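Local coordinates for iron-regulated outer membrane protein (Neisseria meningitidis, PDB 4B7O) that serves as an outer-membrane iron transporter of the TonB-dependent receptor family, and probably imports iron-loaded siderophores as others of its family do, at residues G262-V267 with K318-V323; I266-M271 with T311-T316; G363-F368 with G381-H386; L377-I382 with Y448-H453. One frame throughout, in Å; residues are numbered along the deposited sequence.

Contact 1 of 4, residues G262-V267 with K318-V323; sequences GDHRIV and KDLGFV
The carboxylate of Asp-263 rests on the alkyl chain of Lys-318, the two side chains crossing at about a right angle. Asp-263 OD1 lies 3.2 Å from Lys-318 CD, and its CG is trans to the carbonyl carbon (chi1 -73°). Lys-318 begins with CG almost eclipsing its own N (chi1 -10°) and then bends at every later torsion. That route lays the methylenes against the aspartate but carries NZ past it, 4.7 Å from Asp-263 OD1, so opposite charges are near without a salt bridge. Between the backbones, Lys-318 N donates a nearly straight hydrogen bond to Asp-263 O (3.1 Å, 167°). The other carboxylate oxygen, Asp-263 OD2, faces Asp-319 OD2 at 3.6 Å with the planes steeply inclined; the like charges may raise the pKa of one acid slightly, an effect the nearby lysine would offset. Leu-320 CD1 touches the edge of the His-264 ring, 4.3 Å from NE2. The contact joins the start of strand 264-276 to the end of strand 303-320, antiparallel neighbours in the barrel, at a rim that is probably periplasmic. Beyond it a type II' turn from Leu-320 to Val-323 leads into strand 323-339, while the His-264 ring meets Phe-259 on strand 246-259.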
# COMPACT_ATOMS: atom_id res chain seq x y z
N GLY A 262 14.33 9.09 -29.82
CA GLY A 262 13.38 8.14 -29.29
C GLY A 262 13.97 7.32 -28.18
O GLY A 262 13.25 6.70 -27.43
N ASP A 263 15.28 7.34 -28.05
CA ASP A 263 15.91 6.53 -27.01
C ASP A 263 15.96 7.08 -25.62
O ASP A 263 16.58 6.46 -24.76
CB ASP A 263 17.35 6.26 -27.38
CG ASP A 263 17.48 5.26 -28.48
OD1 ASP A 263 16.42 4.79 -28.98
OD2 ASP A 263 18.64 4.97 -28.82
N HIS A 264 15.41 8.26 -25.37
CA HIS A 264 15.56 8.85 -24.04
C HIS A 264 14.33 9.54 -23.65
O HIS A 264 13.63 10.15 -24.48
CB HIS A 264 16.66 9.85 -24.00
CG HIS A 264 18.00 9.27 -24.27
ND1 HIS A 264 18.38 8.87 -25.50
CD2 HIS A 264 19.08 9.04 -23.41
CE1 HIS A 264 19.65 8.40 -25.44
NE2 HIS A 264 20.08 8.51 -24.16
N ARG A 265 14.05 9.46 -22.37
CA ARG A 265 12.85 10.09 -21.89
C ARG A 265 13.09 10.67 -20.51
O ARG A 265 13.73 10.03 -19.69
CB ARG A 265 11.74 9.05 -21.89
CG ARG A 265 10.37 9.63 -21.68
CD ARG A 265 9.39 8.53 -21.32
NE ARG A 265 8.09 9.06 -20.91
CZ ARG A 265 7.50 10.16 -21.42
NH1 ARG A 265 8.07 10.89 -22.37
NH2 ARG A 265 6.32 10.53 -20.97
N ILE A 266 12.61 11.90 -20.29
CA ILE A 266 12.66 12.56 -18.98
C ILE A 266 11.24 12.98 -18.64
O ILE A 266 10.50 13.56 -19.45
CB ILE A 266 13.53 13.85 -19.02
CG1 ILE A 266 14.86 13.56 -19.63
CG2 ILE A 266 13.89 14.35 -17.63
CD1 ILE A 266 15.82 13.05 -18.58
N VAL A 267 10.85 12.69 -17.42
CA VAL A 267 9.53 13.04 -16.94
C VAL A 267 9.70 13.68 -15.58
O VAL A 267 10.36 13.11 -14.64
CB VAL A 267 8.71 11.76 -16.70
CG1 VAL A 267 7.36 12.13 -16.14
CG2 VAL A 267 8.57 10.94 -17.98
N LYS A 318 17.98 4.03 -23.38
CA LYS A 318 18.43 2.79 -24.05
C LYS A 318 19.69 2.98 -24.89
O LYS A 318 19.87 4.04 -25.48
CB LYS A 318 17.36 2.26 -25.00
CG LYS A 318 16.02 2.93 -24.89
CD LYS A 318 15.55 3.35 -26.29
CE LYS A 318 15.02 2.22 -27.17
NZ LYS A 318 13.67 1.83 -26.65
N ASP A 319 20.54 1.95 -24.96
CA ASP A 319 21.56 1.83 -26.02
C ASP A 319 22.65 2.77 -25.78
O ASP A 319 23.08 3.47 -26.67
CB ASP A 319 20.97 2.12 -27.41
CG ASP A 319 19.98 1.07 -27.85
OD1 ASP A 319 20.10 -0.08 -27.36
OD2 ASP A 319 19.08 1.38 -28.67
N LEU A 320 23.10 2.79 -24.53
CA LEU A 320 24.07 3.73 -24.06
C LEU A 320 25.46 3.07 -24.03
O LEU A 320 26.17 3.05 -22.99
CB LEU A 320 23.65 4.17 -22.66
CG LEU A 320 24.23 5.48 -22.14
CD1 LEU A 320 23.10 6.50 -21.94
CD2 LEU A 320 25.03 5.20 -20.86
N GLY A 321 25.85 2.53 -25.19
CA GLY A 321 27.10 1.79 -25.26
C GLY A 321 26.96 0.49 -24.51
O GLY A 321 26.08 -0.32 -24.81
N PHE A 322 27.78 0.29 -23.48
CA PHE A 322 27.75 -1.00 -22.75
C PHE A 322 26.50 -1.22 -21.83
O PHE A 322 26.26 -2.33 -21.28
CB PHE A 322 29.10 -1.26 -22.06
CG PHE A 322 29.28 -0.56 -20.73
CD1 PHE A 322 28.66 -1.07 -19.56
CD2 PHE A 322 30.12 0.57 -20.61
CE1 PHE A 322 28.85 -0.46 -18.32
CE2 PHE A 322 30.31 1.20 -19.36
CZ PHE A 322 29.68 0.68 -18.22
N VAL A 323 25.71 -0.16 -21.68
CA VAL A 323 24.49 -0.20 -20.92
C VAL A 323 23.31 -0.24 -21.92
O VAL A 323 23.12 0.68 -22.73
CB VAL A 323 24.43 0.98 -19.94
CG1 VAL A 323 23.01 1.23 -19.44
CG2 VAL A 323 25.44 0.77 -18.79

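Contact 2 of 4, residues I266-M271 with T311-T316; sequences IVLSHM and TNLAYT
Ile-266 reaches its CD1 across to the ring of Tyr-315, 3.5 Å from Tyr-315 CD1, while its CG2 branch meets Leu-313. These residues belong to two neighbouring antiparallel strands of the transmembrane beta-barrel, 264-276 and 303-320, whose segments run at 165° to each other. The isobutyl groups of Leu-268 and Leu-313, a non-hydrogen-bonded pair, continue the row with their CD1 atoms 3.8 Å apart. Leu-268 has CG trans to the backbone N (chi1 179°), which swings Leu-268 CD1 over the partner strand, near Asn-312 O as well. This apolar face, carrying Ile-266, Leu-268, Leu-313 and Tyr-315, is the outer one and probably faces lipid. Val-267, Ser-269, Asn-312 and Ala-314 turn to the other face, toward the lumen; there Ser-269 OG sits 3.5 Å from Asn-312 CB, and Met-271 meets Val-139 and Leu-143 within the plug. Between the faces, two hydrogen-bonded pairs, Val-267 with Ala-314 and Ser-269 with Asn-312, each exchange two backbone bonds, and the four carbonyl oxygens also receive CA-H contacts from the opposite strand. Strands 246-259 and 323-339 continue the barrel wall on the two sides. At the far end of the outer row, Thr-311 OG1 meets the edge of the His-270 imidazole in the plane of the ring, hydrogen-bonded to His-270 ND1 at 3.1 Å.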
# COMPACT_ATOMS: atom_id res chain seq x y z
N ILE A 266 12.61 11.90 -20.29
CA ILE A 266 12.66 12.56 -18.98
C ILE A 266 11.24 12.98 -18.64
O ILE A 266 10.50 13.56 -19.45
CB ILE A 266 13.53 13.85 -19.02
CG1 ILE A 266 14.86 13.56 -19.63
CG2 ILE A 266 13.89 14.35 -17.63
CD1 ILE A 266 15.82 13.05 -18.58
N VAL A 267 10.85 12.69 -17.42
CA VAL A 267 9.53 13.04 -16.94
C VAL A 267 9.70 13.68 -15.58
O VAL A 267 10.36 13.11 -14.64
CB VAL A 267 8.71 11.76 -16.70
CG1 VAL A 267 7.36 12.13 -16.14
CG2 VAL A 267 8.57 10.94 -17.98
N LEU A 268 9.09 14.86 -15.47
CA LEU A 268 9.08 15.56 -14.21
C LEU A 268 7.66 15.65 -13.72
O LEU A 268 6.75 16.07 -14.46
CB LEU A 268 9.61 16.98 -14.39
CG LEU A 268 9.59 17.77 -13.08
CD1 LEU A 268 10.56 17.15 -12.12
CD2 LEU A 268 10.03 19.19 -13.34
N SER A 269 7.45 15.30 -12.48
CA SER A 269 6.12 15.34 -12.09
C SER A 269 5.90 15.81 -10.67
O SER A 269 6.73 15.53 -9.73
CB SER A 269 5.53 13.94 -12.30
OG SER A 269 5.89 13.13 -11.22
N HIS A 270 4.73 16.42 -10.51
CA HIS A 270 4.25 16.78 -9.17
C HIS A 270 2.86 16.36 -8.82
O HIS A 270 1.90 16.61 -9.56
CB HIS A 270 4.44 18.25 -8.87
CG HIS A 270 4.06 18.57 -7.48
ND1 HIS A 270 4.88 18.30 -6.43
CD2 HIS A 270 2.87 19.07 -6.95
CE1 HIS A 270 4.26 18.63 -5.30
NE2 HIS A 270 3.02 19.11 -5.62
N MET A 271 2.72 15.75 -7.67
CA MET A 271 1.45 15.19 -7.28
C MET A 271 1.09 15.54 -5.83
O MET A 271 1.96 15.44 -4.96
CB MET A 271 1.53 13.68 -7.45
CG MET A 271 0.57 12.89 -6.62
SD MET A 271 0.74 11.15 -7.14
CE MET A 271 0.73 10.40 -5.49
N THR A 311 7.28 14.88 -5.61
CA THR A 311 7.94 15.47 -6.76
C THR A 311 8.93 14.48 -7.35
O THR A 311 9.84 13.98 -6.66
CB THR A 311 8.69 16.74 -6.35
OG1 THR A 311 7.75 17.56 -5.67
CG2 THR A 311 9.18 17.48 -7.55
N ASN A 312 8.75 14.17 -8.61
CA ASN A 312 9.46 13.01 -9.13
C ASN A 312 10.11 13.36 -10.42
O ASN A 312 9.48 13.98 -11.31
CB ASN A 312 8.54 11.81 -9.35
CG ASN A 312 9.34 10.47 -9.45
OD1 ASN A 312 9.60 9.79 -8.46
ND2 ASN A 312 9.77 10.14 -10.63
N LEU A 313 11.37 12.96 -10.52
CA LEU A 313 12.03 13.05 -11.78
C LEU A 313 12.45 11.68 -12.22
O LEU A 313 13.11 10.99 -11.47
CB LEU A 313 13.26 13.92 -11.62
CG LEU A 313 14.07 14.27 -12.87
CD1 LEU A 313 13.29 15.13 -13.85
CD2 LEU A 313 15.29 15.05 -12.41
N ALA A 314 12.09 11.29 -13.43
CA ALA A 314 12.42 9.91 -13.88
C ALA A 314 13.03 9.97 -15.23
O ALA A 314 12.56 10.73 -16.09
CB ALA A 314 11.20 9.00 -13.92
N TYR A 315 14.11 9.20 -15.39
CA TYR A 315 14.81 9.13 -16.66
C TYR A 315 14.83 7.71 -17.15
O TYR A 315 15.18 6.81 -16.36
CB TYR A 315 16.27 9.59 -16.49
CG TYR A 315 17.16 9.23 -17.67
CD1 TYR A 315 16.90 9.76 -18.93
CD2 TYR A 315 18.24 8.35 -17.53
CE1 TYR A 315 17.70 9.43 -20.02
CE2 TYR A 315 19.06 8.03 -18.61
CZ TYR A 315 18.77 8.57 -19.85
OH TYR A 315 19.54 8.24 -20.96
N THR A 316 14.49 7.52 -18.43
CA THR A 316 14.75 6.24 -19.17
C THR A 316 15.61 6.35 -20.43
O THR A 316 15.16 6.85 -21.46
CB THR A 316 13.46 5.53 -19.61
OG1 THR A 316 12.61 5.36 -18.48
CG2 THR A 316 13.77 4.10 -20.24

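Contact 3 of 4, residues G363-F368 with G381-H386; sequences GMNFNF and GINYRH
Asn-383 ND2 donates to Asn-365 OD1 across a non-hydrogen-bonded strand pair (3.3 Å, 159°). The bond lies near the amide plane of the donor but approaches the acceptor carbonyl from above its plane, 36° out, so it does not point at a lone pair; the two amides are turned 69° apart. Their remaining polar atoms are taken elsewhere: Asn-365 ND2 by Asn-329 OD1, and Asn-383 OD1 by Arg-465. Asn-367, paired with Gly-381, is satisfied outside the two segments, its OD1 by the hydroxyl of Tyr-448 and its ND2 by Asp-327. This row of amides on the inward face belongs to the beta hairpin of strands 355-373 and 376-391 in the barrel wall, where Asn-123 and Ile-160 of the plug side come up against it. Arg-385, on that same face, turns its guanidinium away to a salt bridge with Asp-444. The backbone is paired as well: Met-364 and Tyr-384 exchange two bonds, Tyr-384 N reaching Met-364 O at 3.0 Å, and Phe-366 N binds Ile-382 O at 3.0 Å. On the outer face the extended Met-364 chain crosses Tyr-384, with Met-364 CG 3.9 Å from Tyr-384 CB and Met-364 CE near the start of the ring.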
# COMPACT_ATOMS: atom_id res chain seq x y z
N GLY A 363 14.84 10.18 -2.17
CA GLY A 363 15.35 8.93 -2.68
C GLY A 363 15.77 9.09 -4.09
O GLY A 363 15.30 10.00 -4.78
N MET A 364 16.70 8.24 -4.48
CA MET A 364 17.08 8.08 -5.87
C MET A 364 17.35 6.64 -6.17
O MET A 364 17.77 5.90 -5.30
CB MET A 364 18.27 8.94 -6.25
CG MET A 364 19.14 9.27 -5.07
SD MET A 364 20.58 10.22 -5.60
CE MET A 364 21.80 9.72 -4.37
N ASN A 365 17.09 6.27 -7.40
CA ASN A 365 17.32 4.91 -7.86
C ASN A 365 18.00 4.92 -9.17
O ASN A 365 17.58 5.63 -10.09
CB ASN A 365 16.00 4.18 -8.03
CG ASN A 365 15.26 4.08 -6.73
OD1 ASN A 365 15.80 3.56 -5.77
ND2 ASN A 365 14.05 4.66 -6.67
N PHE A 366 19.08 4.15 -9.26
CA PHE A 366 19.69 3.94 -10.57
C PHE A 366 19.73 2.44 -10.87
O PHE A 366 20.35 1.67 -10.14
CB PHE A 366 21.09 4.51 -10.62
CG PHE A 366 21.17 5.99 -10.33
CD1 PHE A 366 21.20 6.46 -9.00
CD2 PHE A 366 21.24 6.91 -11.37
CE1 PHE A 366 21.27 7.82 -8.71
CE2 PHE A 366 21.34 8.28 -11.08
CZ PHE A 366 21.35 8.73 -9.76
N ASN A 367 19.04 2.05 -11.93
CA ASN A 367 19.01 0.65 -12.32
C ASN A 367 19.61 0.50 -13.72
O ASN A 367 19.08 1.05 -14.68
CB ASN A 367 17.56 0.15 -12.25
CG ASN A 367 16.89 0.51 -10.90
OD1 ASN A 367 17.08 -0.17 -9.87
ND2 ASN A 367 16.13 1.62 -10.90
N PHE A 368 20.74 -0.23 -13.80
CA PHE A 368 21.40 -0.56 -15.08
C PHE A 368 21.21 -2.00 -15.58
O PHE A 368 21.28 -2.96 -14.79
CB PHE A 368 22.90 -0.40 -14.93
CG PHE A 368 23.33 0.95 -14.49
CD1 PHE A 368 23.60 1.96 -15.43
CD2 PHE A 368 23.53 1.22 -13.12
CE1 PHE A 368 24.05 3.21 -15.02
CE2 PHE A 368 23.97 2.48 -12.70
CZ PHE A 368 24.24 3.47 -13.65
N GLY A 381 22.41 -1.92 -9.83
CA GLY A 381 22.06 -0.58 -9.54
C GLY A 381 22.19 -0.25 -8.10
O GLY A 381 22.74 -1.03 -7.30
N ILE A 382 21.64 0.91 -7.77
CA ILE A 382 21.87 1.59 -6.47
C ILE A 382 20.57 2.18 -5.95
O ILE A 382 19.82 2.76 -6.72
CB ILE A 382 22.83 2.79 -6.70
CG1 ILE A 382 24.19 2.30 -7.15
CG2 ILE A 382 23.05 3.58 -5.42
CD1 ILE A 382 24.91 1.62 -5.99
N ASN A 383 20.32 2.03 -4.66
CA ASN A 383 19.14 2.52 -4.01
C ASN A 383 19.57 3.42 -2.87
O ASN A 383 20.36 2.98 -2.02
CB ASN A 383 18.37 1.36 -3.39
CG ASN A 383 18.00 0.29 -4.40
OD1 ASN A 383 18.32 -0.88 -4.18
ND2 ASN A 383 17.33 0.67 -5.50
N TYR A 384 19.06 4.66 -2.86
CA TYR A 384 19.24 5.56 -1.72
C TYR A 384 17.91 6.09 -1.16
O TYR A 384 17.11 6.68 -1.88
CB TYR A 384 20.08 6.77 -2.17
CG TYR A 384 20.29 7.78 -1.07
CD1 TYR A 384 21.22 7.52 -0.07
CD2 TYR A 384 19.52 8.96 -0.99
CE1 TYR A 384 21.43 8.40 0.97
CE2 TYR A 384 19.73 9.87 0.04
CZ TYR A 384 20.69 9.56 1.01
OH TYR A 384 20.95 10.37 2.07
N ARG A 385 17.67 5.95 0.11
CA ARG A 385 16.48 6.61 0.65
C ARG A 385 16.81 7.34 1.92
O ARG A 385 17.35 6.73 2.81
CB ARG A 385 15.39 5.60 0.99
CG ARG A 385 14.08 6.30 1.24
CD ARG A 385 12.92 5.36 1.43
NE ARG A 385 13.19 4.44 2.49
CZ ARG A 385 12.55 3.29 2.65
NH1 ARG A 385 11.57 2.91 1.82
NH2 ARG A 385 12.90 2.55 3.67
N HIS A 386 16.43 8.62 2.02
CA HIS A 386 16.53 9.39 3.29
C HIS A 386 15.19 9.79 3.80
O HIS A 386 14.38 10.45 3.08
CB HIS A 386 17.42 10.64 3.09
CG HIS A 386 17.78 11.34 4.39
ND1 HIS A 386 16.99 12.30 4.94
CD2 HIS A 386 18.85 11.17 5.27
CE1 HIS A 386 17.54 12.71 6.10
NE2 HIS A 386 18.67 12.01 6.30

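Contact 4 of 4, residues L377-I382 with Y448-H453; sequences LLKYGI and YIEAIH
Tyr-448 lays one face of its ring over the backbone of Gly-381, whose N lies 3.3 Å above the ring plane and offset toward the rim; Tyr-448 CE1 is 3.5 Å from Tyr-380 C. The phenol gets there because CG sits between the backbone N and the carbonyl carbon (chi1 62°), folding the ring across the neighbouring strand, its hydroxyl bonded to Asn-367.

Backbone hydrogen bonds come in three reciprocal pairs, joining Leu-377 with Ile-452, Lys-379 with Glu-450 and Gly-381 with Tyr-448. The first two are short, Lys-379 N to Glu-450 O being 2.6 Å; the third is longer, 3.2 Å from Gly-381 N to Tyr-448 O, with both donors tilted from the carbonyl planes.

Among charged side chains, Lys-379 and Glu-450 run alongside one another in the same direction. Their contact is methylene to carboxylate, Lys-379 CD to Glu-450 OE1 at 3.4 Å, since NZ bends off to a salt bridge with Asp-369. Glu-450 instead has weak hydrogen bonds to Ser-155 and Ser-157, within the plug.

Apolar contacts differ on the two faces. Inward, Ile-452 CD1 packs on Lys-379 CD at 3.7 Å; outward, Leu-378 CD1 meets Ile-449 CG1 at 3.8 Å.

Strands 376-391 and 441-455 are adjacent antiparallel staves of the TonB-dependent barrel, and the tyrosine ring folded over a glycine of the next strand is the arrangement known as aromatic rescue of glycine in beta-sheets.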
# COMPACT_ATOMS: atom_id res chain seq x y z
N LEU A 377 21.04 -11.30 -19.44
CA LEU A 377 21.03 -9.88 -19.09
C LEU A 377 21.63 -9.81 -17.70
O LEU A 377 21.42 -10.72 -16.89
CB LEU A 377 19.59 -9.34 -19.09
CG LEU A 377 19.36 -7.83 -18.93
CD1 LEU A 377 19.88 -7.02 -20.14
CD2 LEU A 377 17.89 -7.51 -18.69
N LEU A 378 22.40 -8.76 -17.45
CA LEU A 378 22.97 -8.52 -16.14
C LEU A 378 22.34 -7.22 -15.63
O LEU A 378 22.26 -6.23 -16.38
CB LEU A 378 24.48 -8.31 -16.28
CG LEU A 378 25.32 -8.27 -15.00
CD1 LEU A 378 24.95 -9.34 -13.97
CD2 LEU A 378 26.81 -8.40 -15.31
N LYS A 379 21.85 -7.22 -14.40
CA LYS A 379 21.27 -5.97 -13.85
C LYS A 379 22.03 -5.58 -12.63
O LYS A 379 22.41 -6.45 -11.82
CB LYS A 379 19.81 -6.15 -13.41
CG LYS A 379 18.77 -6.33 -14.50
CD LYS A 379 17.52 -6.93 -13.88
CE LYS A 379 16.33 -5.98 -13.83
NZ LYS A 379 16.10 -5.43 -15.19
N TYR A 380 22.27 -4.27 -12.48
CA TYR A 380 22.91 -3.78 -11.27
C TYR A 380 22.42 -2.35 -11.08
O TYR A 380 22.04 -1.66 -12.04
CB TYR A 380 24.46 -3.87 -11.40
CG TYR A 380 24.91 -3.29 -12.73
CD1 TYR A 380 24.70 -3.98 -13.89
CD2 TYR A 380 25.49 -1.99 -12.83
CE1 TYR A 380 25.07 -3.49 -15.13
CE2 TYR A 380 25.85 -1.46 -14.08
CZ TYR A 380 25.65 -2.23 -15.23
OH TYR A 380 25.94 -1.76 -16.49
N GLY A 381 22.41 -1.92 -9.83
CA GLY A 381 22.06 -0.58 -9.54
C GLY A 381 22.19 -0.25 -8.10
O GLY A 381 22.74 -1.03 -7.30
N ILE A 382 21.64 0.91 -7.77
CA ILE A 382 21.87 1.59 -6.47
C ILE A 382 20.57 2.18 -5.95
O ILE A 382 19.82 2.76 -6.72
CB ILE A 382 22.83 2.79 -6.70
CG1 ILE A 382 24.19 2.30 -7.15
CG2 ILE A 382 23.05 3.58 -5.42
CD1 ILE A 382 24.91 1.62 -5.99
N TYR A 448 22.90 -3.78 -5.82
CA TYR A 448 22.47 -5.12 -6.11
C TYR A 448 23.04 -5.43 -7.43
O TYR A 448 23.30 -4.53 -8.23
CB TYR A 448 20.93 -5.22 -6.24
CG TYR A 448 20.35 -4.39 -7.37
CD1 TYR A 448 20.27 -4.89 -8.65
CD2 TYR A 448 19.88 -3.11 -7.15
CE1 TYR A 448 19.74 -4.14 -9.68
CE2 TYR A 448 19.37 -2.35 -8.18
CZ TYR A 448 19.30 -2.87 -9.42
OH TYR A 448 18.79 -2.11 -10.42
N ILE A 449 23.18 -6.73 -7.68
CA ILE A 449 23.55 -7.20 -9.01
C ILE A 449 22.74 -8.47 -9.26
O ILE A 449 22.58 -9.30 -8.35
CB ILE A 449 25.09 -7.45 -9.11
CG1 ILE A 449 25.40 -8.30 -10.32
CG2 ILE A 449 25.62 -8.18 -7.87
CD1 ILE A 449 26.84 -8.30 -10.71
N GLU A 450 22.20 -8.63 -10.45
CA GLU A 450 21.28 -9.71 -10.72
C GLU A 450 21.51 -10.20 -12.12
O GLU A 450 21.61 -9.40 -13.07
CB GLU A 450 19.84 -9.22 -10.61
CG GLU A 450 18.80 -10.32 -10.60
CD GLU A 450 17.38 -9.78 -10.37
OE1 GLU A 450 16.86 -9.12 -11.31
OE2 GLU A 450 16.80 -10.02 -9.27
N ALA A 451 21.55 -11.52 -12.27
CA ALA A 451 21.81 -12.12 -13.58
C ALA A 451 20.58 -12.85 -14.12
O ALA A 451 19.92 -13.58 -13.39
CB ALA A 451 23.01 -13.07 -13.49
N ILE A 452 20.27 -12.67 -15.39
CA ILE A 452 19.15 -13.35 -15.92
C ILE A 452 19.62 -14.02 -17.17
O ILE A 452 20.08 -13.34 -18.11
CB ILE A 452 17.99 -12.37 -16.22
CG1 ILE A 452 17.53 -11.73 -14.90
CG2 ILE A 452 16.80 -13.05 -16.90
CD1 ILE A 452 16.93 -10.40 -15.13
N HIS A 453 19.49 -15.35 -17.17
CA HIS A 453 19.91 -16.23 -18.27
C HIS A 453 18.80 -17.09 -18.77
O HIS A 453 18.23 -17.91 -18.02
CB HIS A 453 21.08 -17.11 -17.81
CG HIS A 453 21.68 -17.93 -18.93
ND1 HIS A 453 21.75 -17.49 -20.21
CD2 HIS A 453 22.21 -19.21 -18.94
CE1 HIS A 453 22.31 -18.42 -20.98
NE2 HIS A 453 22.59 -19.48 -20.20

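In the fold
All four contacts join neighbouring strands of the barrel wall, between strands 264-276 and 441-455. Contacts 1 and 2 are successive portions of the same strand pair, their centres about 16 Å apart, with Arg-265 O and Thr-316 N (2.9 Å) bridging them. Contacts 3 and 4 share strand 376-391, centres about 14 Å apart; Phe-368 N meets Tyr-380 O at 2.6 Å, and Tyr-448 OH of contact 4 lies 2.6 Å from Asn-367 OD1 of contact 3. Between the two groups, Val-323 CG2 reaches Tyr-380 OH (3.5 Å), joining contact 1 to contact 4, whereas contacts 2 and 3 approach to about 7 Å between nearest atoms. This is the apo form; contacts 2, 3 and 4 meet the plug from the lumenal face.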